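Local structure of pngf-ii (4R4X) at residues A1-N10 with Q20-D30. The protein probably hydrolyses the bond between N-linked glycans and the asparagine of glycoproteins or glycopeptides, as a peptide:N-glycosidase of the PNGase F family. Numbering follows the deposited sequence.
Sequences AQTYEITYQN and QNHIISITNSD
Y8 and I23 meet at one end of an antiparallel pair of neighbouring strands, 3-12 and 23-27, in the N-terminal domain of this N-glycanase. The segment axes come within 4.7 Å and run at 167°. The hydrogen-bonded pairs Y4-T27 and I6-S25 alternate with the non-hydrogen-bonded pairs E5-I26 and T7-I24. Y8 N adds a bond to I23 O. The Y8 side chain reaches across toward strand 23-27. CB and CG lie close to I23 O; CD1 comes nearest, 3.6 Å from I23 O, and the oxygen lies at the ring edge in the ring plane. CD1 also touches I23 CG2, CE1 reaches S25 CB at 4.1 Å, and the phenol OH ends in a hydrogen bond to V135 O. With CG beside the backbone N (chi1 -64°), the ring is directed back along the pair toward S25. On the same face, I6 CD1 meets T27 CG2 at 3.9 Å, while T27 OG1 bonds to K122 O. On the other face, E5 presses CG and OE2 against I24 CG2, its carboxylate paired with K40 in a salt bridge; T3 CG2 abuts I26 CG2 at 3.6 Å. Beyond strand 3-12, backbone bonds to strand 144-154 continue the pairing. Water joins the segments at both ends: one molecule donates to Q2 O and accepts from S29 N, and another accepts from I23 N but donates only weakly to Y8 O. That same Y8 oxygen accepts a bent bond from H22 ND1 (3.0 Å, 142° at the hydrogen), the donor tilted from the carbonyl plane.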
loop_
_atom_site.group_PDB
_atom_site.type_symbol
_atom_site.label_atom_id
_atom_site.label_comp_id
_atom_site.label_asym_id
_atom_site.label_seq_id
_atom_site.Cartn_x
_atom_site.Cartn_y
_atom_site.Cartn_z
ATOM N N ALA A 1 -41.936 -20.077 -23.617
ATOM C CA ALA A 1 -40.656 -19.356 -23.840
ATOM C C ALA A 1 -39.506 -20.344 -23.740
ATOM O O ALA A 1 -39.026 -20.616 -22.660
ATOM C CB ALA A 1 -40.501 -18.244 -22.808
ATOM N N GLN A 2 -39.080 -20.898 -24.868
ATOM C CA GLN A 2 -37.987 -21.853 -24.886
ATOM C C GLN A 2 -36.684 -21.178 -24.453
ATOM O O GLN A 2 -36.386 -20.042 -24.867
ATOM C CB GLN A 2 -37.812 -22.445 -26.280
ATOM C CG GLN A 2 -36.633 -23.398 -26.428
ATOM C CD GLN A 2 -36.864 -24.735 -25.752
ATOM O OE1 GLN A 2 -37.849 -25.398 -26.039
ATOM N NE2 GLN A 2 -35.944 -25.148 -24.859
ATOM N N THR A 3 -35.934 -21.896 -23.625
ATOM C CA THR A 3 -34.619 -21.475 -23.178
ATOM C C THR A 3 -33.520 -22.141 -23.980
ATOM O O THR A 3 -33.572 -23.355 -24.234
ATOM C CB THR A 3 -34.443 -21.804 -21.685
ATOM O OG1 THR A 3 -35.404 -21.054 -20.958
ATOM C CG2 THR A 3 -33.049 -21.450 -21.185
ATOM N N TYR A 4 -32.498 -21.360 -24.343
ATOM C CA TYR A 4 -31.349 -21.893 -25.075
ATOM C C TYR A 4 -30.047 -21.620 -24.348
ATOM O O TYR A 4 -29.900 -20.611 -23.687
ATOM C CB TYR A 4 -31.241 -21.271 -26.466
ATOM C CG TYR A 4 -32.441 -21.506 -27.332
ATOM C CD1 TYR A 4 -33.502 -20.630 -27.294
ATOM C CD2 TYR A 4 -32.509 -22.601 -28.189
ATOM C CE1 TYR A 4 -34.620 -20.829 -28.079
ATOM C CE2 TYR A 4 -33.631 -22.814 -28.985
ATOM C CZ TYR A 4 -34.677 -21.921 -28.920
ATOM O OH TYR A 4 -35.813 -22.085 -29.675
ATOM N N GLU A 5 -29.090 -22.512 -24.527
ATOM C CA GLU A 5 -27.758 -22.365 -23.980
ATOM C C GLU A 5 -26.788 -22.293 -25.130
ATOM O O GLU A 5 -26.733 -23.220 -25.936
ATOM C CB GLU A 5 -27.439 -23.574 -23.114
ATOM C CG GLU A 5 -26.015 -23.645 -22.609
ATOM C CD GLU A 5 -25.922 -24.439 -21.307
ATOM O OE1 GLU A 5 -26.986 -24.885 -20.800
ATOM O OE2 GLU A 5 -24.804 -24.615 -20.792
ATOM N N ILE A 6 -26.050 -21.194 -25.226
ATOM C CA ILE A 6 -25.064 -21.013 -26.275
ATOM C C ILE A 6 -23.666 -20.985 -25.698
ATOM O O ILE A 6 -23.389 -20.244 -24.739
ATOM C CB ILE A 6 -25.302 -19.698 -27.052
ATOM C CG1 ILE A 6 -26.751 -19.640 -27.575
ATOM C CG2 ILE A 6 -24.291 -19.590 -28.195
ATOM C CD1 ILE A 6 -27.742 -19.011 -26.617
ATOM N N THR A 7 -22.790 -21.802 -26.270
ATOM C CA THR A 7 -21.446 -21.956 -25.806
ATOM C C THR A 7 -20.498 -21.411 -26.836
ATOM O O THR A 7 -20.665 -21.668 -28.018
ATOM C CB THR A 7 -21.119 -23.444 -25.578
ATOM O OG1 THR A 7 -22.106 -23.990 -24.691
ATOM C CG2 THR A 7 -19.708 -23.593 -24.997
ATOM N N TYR A 8 -19.516 -20.645 -26.383
ATOM C CA TYR A 8 -18.648 -19.892 -27.286
ATOM C C TYR A 8 -17.198 -20.316 -27.185
ATOM O O TYR A 8 -16.759 -20.874 -26.172
ATOM C CB TYR A 8 -18.716 -18.392 -26.983
ATOM C CG TYR A 8 -20.069 -17.762 -27.220
ATOM C CD1 TYR A 8 -21.009 -17.709 -26.212
ATOM C CD2 TYR A 8 -20.398 -17.205 -28.450
ATOM C CE1 TYR A 8 -22.255 -17.125 -26.412
ATOM C CE2 TYR A 8 -21.644 -16.627 -28.670
ATOM C CZ TYR A 8 -22.567 -16.579 -27.652
ATOM O OH TYR A 8 -23.810 -16.004 -27.846
ATOM N N GLN A 9 -16.458 -19.984 -28.231
ATOM C CA GLN A 9 -15.037 -20.313 -28.345
ATOM C C GLN A 9 -14.229 -19.103 -28.806
ATOM O O GLN A 9 -14.565 -18.484 -29.825
ATOM C CB GLN A 9 -14.866 -21.460 -29.342
ATOM C CG GLN A 9 -13.438 -21.932 -29.517
ATOM C CD GLN A 9 -13.336 -23.078 -30.509
ATOM O OE1 GLN A 9 -13.126 -24.226 -30.117
ATOM N NE2 GLN A 9 -13.508 -22.780 -31.782
ATOM N N ASN A 10 -13.162 -18.790 -28.069
ATOM C CA ASN A 10 -12.243 -17.684 -28.368
ATOM C C ASN A 10 -11.067 -18.108 -29.241
ATOM O O ASN A 10 -10.501 -19.176 -29.039
ATOM C CB ASN A 10 -11.682 -17.082 -27.077
ATOM C CG ASN A 10 -12.733 -16.310 -26.300
ATOM O OD1 ASN A 10 -12.557 -15.137 -25.979
ATOM N ND2 ASN A 10 -13.850 -16.946 -26.052
ATOM N N GLN A 20 -9.316 -23.355 -22.521
ATOM C CA GLN A 20 -9.935 -22.087 -22.164
ATOM C C GLN A 20 -11.223 -22.305 -21.355
ATOM O O GLN A 20 -11.807 -23.384 -21.342
ATOM C CB GLN A 20 -10.208 -21.256 -23.428
ATOM C CG GLN A 20 -11.036 -21.990 -24.480
ATOM C CD GLN A 20 -11.346 -21.140 -25.707
ATOM O OE1 GLN A 20 -10.547 -21.049 -26.643
ATOM N NE2 GLN A 20 -12.521 -20.536 -25.711
ATOM N N ASN A 21 -11.652 -21.245 -20.683
ATOM C CA ASN A 21 -12.887 -21.225 -19.909
ATOM C C ASN A 21 -13.987 -20.655 -20.814
ATOM O O ASN A 21 -14.055 -19.450 -20.999
ATOM C CB ASN A 21 -12.669 -20.327 -18.691
ATOM C CG ASN A 21 -13.890 -20.196 -17.809
ATOM O OD1 ASN A 21 -14.879 -20.934 -17.934
ATOM N ND2 ASN A 21 -13.804 -19.266 -16.863
ATOM N N HIS A 22 -14.819 -21.515 -21.390
ATOM C CA HIS A 22 -15.759 -21.075 -22.437
ATOM C C HIS A 22 -16.864 -20.179 -21.880
ATOM O O HIS A 22 -17.451 -20.462 -20.851
ATOM C CB HIS A 22 -16.393 -22.258 -23.142
ATOM C CG HIS A 22 -15.409 -23.163 -23.815
ATOM N ND1 HIS A 22 -14.907 -22.908 -25.070
ATOM C CD2 HIS A 22 -14.828 -24.317 -23.404
ATOM C CE1 HIS A 22 -14.071 -23.872 -25.411
ATOM N NE2 HIS A 22 -14.002 -24.737 -24.416
ATOM N N ILE A 23 -17.137 -19.100 -22.593
ATOM C CA ILE A 23 -18.250 -18.226 -22.268
ATOM C C ILE A 23 -19.564 -18.935 -22.602
ATOM O O ILE A 23 -19.655 -19.686 -23.580
ATOM C CB ILE A 23 -18.101 -16.863 -22.993
ATOM C CG1 ILE A 23 -16.880 -16.108 -22.449
ATOM C CG2 ILE A 23 -19.353 -16.011 -22.815
ATOM C CD1 ILE A 23 -16.246 -15.128 -23.425
ATOM N N ILE A 24 -20.568 -18.732 -21.757
ATOM C CA ILE A 24 -21.885 -19.333 -21.945
ATOM C C ILE A 24 -22.979 -18.280 -21.781
ATOM O O ILE A 24 -22.974 -17.524 -20.818
ATOM C CB ILE A 24 -22.135 -20.483 -20.941
ATOM C CG1 ILE A 24 -21.000 -21.516 -21.021
ATOM C CG2 ILE A 24 -23.511 -21.118 -21.181
ATOM C CD1 ILE A 24 -21.080 -22.646 -20.003
ATOM N N SER A 25 -23.937 -18.267 -22.707
ATOM C CA SER A 25 -25.137 -17.443 -22.572
ATOM C C SER A 25 -26.307 -18.394 -22.425
ATOM O O SER A 25 -26.421 -19.367 -23.197
ATOM C CB SER A 25 -25.322 -16.543 -23.796
ATOM O OG SER A 25 -26.559 -15.814 -23.780
ATOM N N ILE A 26 -27.162 -18.136 -21.441
ATOM C CA ILE A 26 -28.418 -18.855 -21.307
ATOM C C ILE A 26 -29.551 -17.866 -21.441
ATOM O O ILE A 26 -29.591 -16.852 -20.729
ATOM C CB ILE A 26 -28.514 -19.598 -19.972
ATOM C CG1 ILE A 26 -27.368 -20.604 -19.868
ATOM C CG2 ILE A 26 -29.861 -20.300 -19.863
ATOM C CD1 ILE A 26 -27.271 -21.285 -18.523
ATOM N N THR A 27 -30.481 -18.136 -22.351
ATOM C CA THR A 27 -31.432 -17.108 -22.708
ATOM C C THR A 27 -32.795 -17.640 -23.114
ATOM O O THR A 27 -32.898 -18.716 -23.699
ATOM C CB THR A 27 -30.833 -16.239 -23.837
ATOM O OG1 THR A 27 -31.636 -15.076 -24.017
ATOM C CG2 THR A 27 -30.740 -17.010 -25.149
ATOM N N ASN A 28 -33.826 -16.886 -22.761
ATOM C CA ASN A 28 -35.173 -17.080 -23.274
ATOM C C ASN A 28 -35.764 -15.694 -23.497
ATOM O O ASN A 28 -35.075 -14.688 -23.284
ATOM C CB ASN A 28 -36.025 -17.965 -22.330
ATOM C CG ASN A 28 -36.079 -17.449 -20.890
ATOM O OD1 ASN A 28 -35.924 -18.192 -19.927
ATOM N ND2 ASN A 28 -36.307 -16.195 -20.748
ATOM N N SER A 29 -37.029 -15.608 -23.897
ATOM C CA SER A 29 -37.609 -14.303 -24.227
ATOM C C SER A 29 -37.768 -13.352 -23.037
ATOM O O SER A 29 -37.996 -12.172 -23.254
ATOM C CB SER A 29 -38.944 -14.467 -24.953
ATOM O OG SER A 29 -39.892 -15.100 -24.115
ATOM N N ASP A 30 -37.651 -13.850 -21.804
ATOM C CA ASP A 30 -37.828 -13.018 -20.590
ATOM C C ASP A 30 -36.519 -12.544 -19.928
ATOM O O ASP A 30 -36.454 -11.430 -19.425
ATOM C CB ASP A 30 -38.616 -13.786 -19.521
ATOM C CG ASP A 30 -40.001 -14.208 -19.997
ATOM O OD1 ASP A 30 -40.758 -13.328 -20.446
ATOM O OD2 ASP A 30 -40.318 -15.412 -19.916
HETATM O O HOH W 1 -37.958 -17.953 -25.264
HETATM O O HOH W 2 -15.373 -18.445 -24.861
#